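Local coordinates for protein group II chitinase (Ostrinia furnacalis, PDB 6JAV) that probably hydrolyses chitin internally as an endochitinase, this chain being one glycoside hydrolase family 18 catalytic domain of a much longer protein, at residues 278-292 against 350-364. Numbering follows the deposited sequence.
Sequences YTRAKGFLAYYEICD and LDDYRNRCGQGKHPL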
loop_
_atom_site.group_PDB
_atom_site.type_symbol
_atom_site.label_atom_id
_atom_site.label_comp_id
_atom_site.label_asym_id
_atom_site.label_seq_id
_atom_site.Cartn_x
_atom_site.Cartn_y
_atom_site.Cartn_z
ATOM N N TYR A 278 16.038 -11.838 1.943
ATOM C CA TYR A 278 15.555 -11.106 3.102
ATOM C C TYR A 278 14.049 -11.161 3.274
ATOM O O TYR A 278 13.567 -11.273 4.404
ATOM C CB TYR A 278 15.970 -9.639 3.031
ATOM C CG TYR A 278 17.457 -9.464 3.096
ATOM C CD1 TYR A 278 18.123 -9.488 4.320
ATOM C CD2 TYR A 278 18.195 -9.303 1.940
ATOM C CE1 TYR A 278 19.488 -9.337 4.375
ATOM C CE2 TYR A 278 19.551 -9.127 1.987
ATOM C CZ TYR A 278 20.197 -9.152 3.205
ATOM O OH TYR A 278 21.554 -8.997 3.228
ATOM N N THR A 279 13.293 -11.038 2.183
ATOM C CA THR A 279 11.844 -10.965 2.293
ATOM C C THR A 279 11.177 -12.325 2.221
ATOM O O THR A 279 10.055 -12.469 2.719
ATOM C CB THR A 279 11.276 -9.999 1.239
ATOM O OG1 THR A 279 11.749 -10.372 -0.061
ATOM C CG2 THR A 279 11.723 -8.566 1.561
ATOM N N ARG A 280 11.833 -13.311 1.601
ATOM C CA ARG A 280 11.453 -14.724 1.723
ATOM C C ARG A 280 9.999 -14.994 1.313
ATOM O O ARG A 280 9.244 -15.673 2.012
ATOM C CB ARG A 280 11.762 -15.259 3.131
ATOM C CG ARG A 280 13.269 -15.415 3.386
ATOM C CD ARG A 280 13.521 -15.906 4.754
ATOM N NE ARG A 280 12.598 -15.128 5.671
ATOM C CZ ARG A 280 12.891 -14.715 6.915
ATOM N NH1 ARG A 280 11.999 -13.998 7.566
ATOM N NH2 ARG A 280 14.104 -15.021 7.430
ATOM N N ALA A 281 9.607 -14.459 0.158
ATOM C CA ALA A 281 8.243 -14.583 -0.347
ATOM C C ALA A 281 8.317 -14.739 -1.863
ATOM O O ALA A 281 8.722 -13.801 -2.566
ATOM C CB ALA A 281 7.406 -13.354 0.013
ATOM N N LYS A 282 7.943 -15.912 -2.371
ATOM C CA LYS A 282 7.975 -16.159 -3.806
ATOM C C LYS A 282 7.108 -15.133 -4.521
ATOM O O LYS A 282 5.982 -14.860 -4.099
ATOM C CB LYS A 282 7.434 -17.571 -4.072
ATOM C CG LYS A 282 7.352 -17.954 -5.537
ATOM C CD LYS A 282 6.899 -19.416 -5.697
ATOM C CE LYS A 282 5.508 -19.615 -5.106
ATOM N NZ LYS A 282 4.843 -20.840 -5.628
ATOM N N GLY A 283 7.646 -14.545 -5.598
ATOM C CA GLY A 283 6.892 -13.561 -6.366
ATOM C C GLY A 283 7.093 -12.122 -5.933
ATOM O O GLY A 283 6.518 -11.213 -6.548
ATOM N N PHE A 284 7.909 -11.882 -4.913
ATOM C CA PHE A 284 8.067 -10.562 -4.327
ATOM C C PHE A 284 9.545 -10.283 -4.110
ATOM O O PHE A 284 10.275 -11.161 -3.641
ATOM C CB PHE A 284 7.362 -10.606 -2.970
ATOM C CG PHE A 284 7.399 -9.317 -2.193
ATOM C CD1 PHE A 284 6.390 -8.363 -2.335
ATOM C CD2 PHE A 284 8.415 -9.092 -1.262
ATOM C CE1 PHE A 284 6.419 -7.186 -1.568
ATOM C CE2 PHE A 284 8.444 -7.923 -0.504
ATOM C CZ PHE A 284 7.437 -6.986 -0.647
ATOM N N LEU A 285 9.992 -9.062 -4.397
ATOM C CA LEU A 285 11.342 -8.647 -4.011
ATOM C C LEU A 285 11.318 -7.201 -3.531
ATOM O O LEU A 285 10.708 -6.339 -4.169
ATOM C CB LEU A 285 12.356 -8.741 -5.177
ATOM C CG LEU A 285 12.695 -10.148 -5.681
ATOM C CD1 LEU A 285 13.515 -10.071 -6.959
ATOM C CD2 LEU A 285 13.445 -10.959 -4.613
ATOM N N ALA A 286 12.012 -6.920 -2.434
ATOM C CA ALA A 286 12.121 -5.543 -1.981
ATOM C C ALA A 286 12.988 -4.751 -2.956
ATOM O O ALA A 286 13.818 -5.318 -3.673
ATOM C CB ALA A 286 12.790 -5.511 -0.601
ATOM N N TYR A 287 12.801 -3.429 -2.994
ATOM C CA TYR A 287 13.682 -2.613 -3.820
ATOM C C TYR A 287 15.154 -2.872 -3.496
ATOM O O TYR A 287 15.989 -2.942 -4.401
ATOM C CB TYR A 287 13.354 -1.113 -3.705
ATOM C CG TYR A 287 14.285 -0.309 -4.587
ATOM C CD1 TYR A 287 14.115 -0.313 -5.966
ATOM C CD2 TYR A 287 15.380 0.347 -4.057
ATOM C CE1 TYR A 287 14.985 0.381 -6.806
ATOM C CE2 TYR A 287 16.269 1.041 -4.889
ATOM C CZ TYR A 287 16.049 1.047 -6.253
ATOM O OH TYR A 287 16.911 1.715 -7.110
ATOM N N TYR A 288 15.500 -3.043 -2.211
ATOM C CA TYR A 288 16.914 -3.258 -1.890
ATOM C C TYR A 288 17.426 -4.625 -2.340
ATOM O O TYR A 288 18.650 -4.820 -2.445
ATOM C CB TYR A 288 17.201 -2.998 -0.399
ATOM C CG TYR A 288 16.555 -3.949 0.584
ATOM C CD1 TYR A 288 17.080 -5.241 0.816
ATOM C CD2 TYR A 288 15.432 -3.553 1.323
ATOM C CE1 TYR A 288 16.490 -6.095 1.723
ATOM C CE2 TYR A 288 14.830 -4.409 2.232
ATOM C CZ TYR A 288 15.352 -5.683 2.429
ATOM O OH TYR A 288 14.777 -6.528 3.350
ATOM N N GLU A 289 16.535 -5.580 -2.580
ATOM C CA GLU A 289 16.933 -6.836 -3.211
ATOM C C GLU A 289 17.101 -6.668 -4.718
ATOM O O GLU A 289 18.046 -7.214 -5.319
ATOM C CB GLU A 289 15.899 -7.907 -2.876
ATOM C CG GLU A 289 15.953 -8.318 -1.378
ATOM C CD GLU A 289 14.812 -9.213 -0.947
ATOM O OE1 GLU A 289 13.631 -8.955 -1.295
ATOM O OE2 GLU A 289 15.054 -10.191 -0.192
ATOM N N ILE A 290 16.210 -5.895 -5.344
ATOM C CA ILE A 290 16.273 -5.686 -6.797
ATOM C C ILE A 290 17.511 -4.884 -7.174
ATOM O O ILE A 290 18.234 -5.230 -8.120
ATOM C CB ILE A 290 14.981 -4.976 -7.252
ATOM C CG1 ILE A 290 13.776 -5.885 -7.041
ATOM C CG2 ILE A 290 15.105 -4.532 -8.726
ATOM C CD1 ILE A 290 12.439 -5.142 -7.219
ATOM N N CYS A 291 17.767 -3.779 -6.462
ATOM C CA CYS A 291 18.888 -2.933 -6.851
ATOM C C CYS A 291 20.219 -3.671 -6.705
ATOM O O CYS A 291 21.134 -3.460 -7.517
ATOM C CB CYS A 291 18.848 -1.586 -6.122
ATOM S SG CYS A 291 19.028 -1.634 -4.318
ATOM N N ASP A 292 20.330 -4.564 -5.720
ATOM C CA ASP A 292 21.547 -5.360 -5.578
ATOM C C ASP A 292 21.708 -6.330 -6.743
ATOM O O ASP A 292 22.829 -6.547 -7.229
ATOM C CB ASP A 292 21.515 -6.136 -4.263
ATOM C CG ASP A 292 22.806 -6.950 -4.042
ATOM O OD1 ASP A 292 23.872 -6.327 -4.047
ATOM O OD2 ASP A 292 22.729 -8.181 -3.868
ATOM N N LEU A 350 10.968 -1.652 2.751
ATOM C CA LEU A 350 11.298 -2.264 1.477
ATOM C C LEU A 350 12.176 -1.388 0.595
ATOM O O LEU A 350 12.820 -1.919 -0.320
ATOM C CB LEU A 350 10.024 -2.673 0.715
ATOM C CG LEU A 350 9.093 -3.629 1.504
ATOM C CD1 LEU A 350 7.723 -3.759 0.812
ATOM C CD2 LEU A 350 9.729 -5.018 1.679
ATOM N N ASP A 351 12.189 -0.076 0.815
ATOM C CA ASP A 351 13.139 0.828 0.164
ATOM C C ASP A 351 14.545 0.508 0.679
ATOM O O ASP A 351 14.710 -0.232 1.649
ATOM C CB ASP A 351 12.724 2.269 0.495
ATOM C CG ASP A 351 13.396 3.351 -0.353
ATOM O OD1 ASP A 351 14.110 3.075 -1.348
ATOM O OD2 ASP A 351 13.170 4.520 0.026
ATOM N N ASP A 352 15.568 1.051 0.025
ATOM C CA ASP A 352 16.960 0.791 0.430
ATOM C C ASP A 352 17.360 1.734 1.571
ATOM O O ASP A 352 18.186 2.642 1.429
ATOM C CB ASP A 352 17.880 0.923 -0.777
ATOM C CG ASP A 352 19.310 0.508 -0.470
ATOM O OD1 ASP A 352 19.535 -0.184 0.554
ATOM O OD2 ASP A 352 20.215 0.895 -1.249
ATOM N N TYR A 353 16.767 1.484 2.751
ATOM C CA TYR A 353 17.003 2.357 3.909
ATOM C C TYR A 353 18.421 2.236 4.459
ATOM O O TYR A 353 18.863 3.142 5.177
ATOM C CB TYR A 353 15.956 2.119 5.034
ATOM C CG TYR A 353 15.901 0.680 5.518
ATOM C CD1 TYR A 353 15.166 -0.256 4.826
ATOM C CD2 TYR A 353 16.578 0.274 6.671
ATOM C CE1 TYR A 353 15.122 -1.570 5.219
ATOM C CE2 TYR A 353 16.539 -1.070 7.090
ATOM C CZ TYR A 353 15.822 -1.977 6.342
ATOM O OH TYR A 353 15.696 -3.318 6.682
ATOM N N ARG A 354 19.140 1.162 4.124
ATOM C CA ARG A 354 20.517 0.981 4.593
ATOM C C ARG A 354 21.564 1.424 3.584
ATOM O O ARG A 354 22.763 1.328 3.875
ATOM C CB ARG A 354 20.758 -0.480 4.975
ATOM C CG ARG A 354 19.885 -0.906 6.120
ATOM C CD ARG A 354 20.362 -2.178 6.664
ATOM N NE ARG A 354 19.504 -2.701 7.718
ATOM C CZ ARG A 354 19.603 -2.369 8.995
ATOM N NH1 ARG A 354 20.524 -1.497 9.393
ATOM N NH2 ARG A 354 18.775 -2.914 9.874
ATOM N N ASN A 355 21.154 1.906 2.405
ATOM C CA ASN A 355 22.102 2.287 1.355
ATOM C C ASN A 355 22.977 1.106 0.934
ATOM O O ASN A 355 24.188 1.258 0.706
ATOM C CB ASN A 355 22.940 3.500 1.763
ATOM C CG ASN A 355 23.622 4.159 0.590
ATOM O OD1 ASN A 355 23.302 3.904 -0.570
ATOM N ND2 ASN A 355 24.577 5.019 0.887
ATOM N N ARG A 356 22.372 -0.082 0.846
ATOM C CA ARG A 356 23.067 -1.261 0.325
ATOM C C ARG A 356 23.476 -1.068 -1.130
ATOM O O ARG A 356 24.417 -1.732 -1.606
ATOM C CB ARG A 356 22.141 -2.473 0.445
ATOM C CG ARG A 356 22.778 -3.816 0.150
ATOM C CD ARG A 356 21.693 -4.857 0.006
ATOM N NE ARG A 356 22.224 -6.204 -0.165
ATOM C CZ ARG A 356 21.537 -7.208 -0.692
ATOM N NH1 ARG A 356 20.285 -7.018 -1.096
ATOM N NH2 ARG A 356 22.101 -8.408 -0.811
ATOM N N CYS A 357 22.771 -0.210 -1.867
ATOM C CA CYS A 357 22.982 -0.054 -3.302
ATOM C C CYS A 357 23.762 1.198 -3.662
ATOM O O CYS A 357 23.983 1.451 -4.847
ATOM C CB CYS A 357 21.649 -0.109 -4.056
ATOM S SG CYS A 357 21.012 -1.802 -3.997
ATOM N N GLY A 358 24.188 1.978 -2.672
ATOM C CA GLY A 358 25.061 3.105 -2.950
ATOM C C GLY A 358 24.417 4.306 -3.613
ATOM O O GLY A 358 25.137 5.219 -4.025
ATOM N N GLN A 359 23.086 4.345 -3.723
ATOM C CA GLN A 359 22.342 5.475 -4.270
ATOM C C GLN A 359 21.892 6.457 -3.186
ATOM O O GLN A 359 21.160 7.409 -3.485
ATOM C CB GLN A 359 21.125 4.963 -5.068
ATOM C CG GLN A 359 21.464 4.015 -6.239
ATOM C CD GLN A 359 20.441 2.866 -6.455
ATOM O OE1 GLN A 359 19.329 2.868 -5.896
ATOM N NE2 GLN A 359 20.828 1.881 -7.282
ATOM N N GLY A 360 22.319 6.249 -1.945
ATOM C CA GLY A 360 21.856 6.988 -0.793
ATOM C C GLY A 360 20.817 6.199 -0.011
ATOM O O GLY A 360 20.155 5.301 -0.531
ATOM N N LYS A 361 20.680 6.535 1.270
ATOM C CA LYS A 361 19.633 5.922 2.084
ATOM C C LYS A 361 18.254 6.348 1.590
ATOM O O LYS A 361 18.017 7.521 1.287
ATOM C CB LYS A 361 19.771 6.356 3.539
ATOM C CG LYS A 361 21.008 5.740 4.202
ATOM C CD LYS A 361 21.157 6.185 5.650
ATOM C CE LYS A 361 22.428 5.588 6.257
ATOM N NZ LYS A 361 22.628 6.026 7.675
ATOM N N HIS A 362 17.332 5.395 1.568
ATOM C CA HIS A 362 15.951 5.649 1.171
ATOM C C HIS A 362 15.888 6.349 -0.190
ATOM O O HIS A 362 15.306 7.433 -0.314
ATOM C CB HIS A 362 15.194 6.452 2.229
ATOM C CG HIS A 362 14.411 5.616 3.202
ATOM N ND1 HIS A 362 13.431 4.729 2.809
ATOM C CD2 HIS A 362 14.481 5.520 4.557
ATOM C CE1 HIS A 362 12.906 4.149 3.881
ATOM N NE2 HIS A 362 13.522 4.620 4.956
ATOM N N PRO A 363 16.459 5.753 -1.239
ATOM C CA PRO A 363 16.454 6.452 -2.539
ATOM C C PRO A 363 15.059 6.692 -3.102
ATOM O O PRO A 363 14.786 7.762 -3.664
ATOM C CB PRO A 363 17.304 5.522 -3.430
ATOM C CG PRO A 363 17.133 4.153 -2.813
ATOM C CD PRO A 363 17.089 4.423 -1.323
ATOM N N LEU A 364 14.163 5.711 -2.993
ATOM C CA LEU A 364 12.829 5.916 -3.555
ATOM C C LEU A 364 12.039 6.935 -2.746
ATOM O O LEU A 364 11.412 7.852 -3.307
ATOM C CB LEU A 364 12.075 4.590 -3.638
ATOM C CG LEU A 364 12.695 3.481 -4.512
ATOM C CD1 LEU A 364 11.746 2.271 -4.638
ATOM C CD2 LEU A 364 13.110 3.972 -5.886
HETATM O O HOH W 1 13.390 -5.184 5.267
#
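The guanidinium of R356 lies between two side chains of 278-292: D292 OD2 sits over one face and the Y278 ring, through CE2, meets the opposite face, the Y278 ring plane standing 82° to that of the guanidinium. The D292 OD2 to R356 NH2 distance is 3.1 Å, a salt bridge of charges alone, since the oxygen stands well out of the guanidinium plane. At the guanidinium edge NH1 makes a weak hydrogen bond to Y288 O, and NH2 has a second carboxylate in E277. With CG anti to the backbone N (chi1 -171°) and the chain extended to NE, R356 carries its guanidinium across to the D292 carboxylate and Y288 O.

The Y287 ring carries L364 on one face, CD1 4.0 Å from the ring centroid in a CH-pi contact. At the ring edge, Y287 OH donates to Q359 OE1 at 2.9 Å, tilted 27° from the carbonyl plane. L350 pushes CD1 against the edge of F284, 3.6 Å from CZ, while its CD2 packs on A286 CB; F284 also stacks on Y251 and lines the inhibitor pocket. Y288 brings CE2 to within 4.1 Å of Y353 CE1, and a water links their hydroxyls, that of Y353 being bonded also to K25 O.

Beside these, C291 SG and C357 SG form a disulfide at 2.0 Å. The D352 carboxylate holds the backbone on the C357 side, OD1 accepting from R356 N and OD2 from C357 N. Covalent bond, ion pair and aromatic packing thus tie the first half of helix 287-296 to the loop that runs from barrel strand 342-346 to helix 363-373, and the positive charge of R356, only partly covered, is probably balanced by D292 and E277 together.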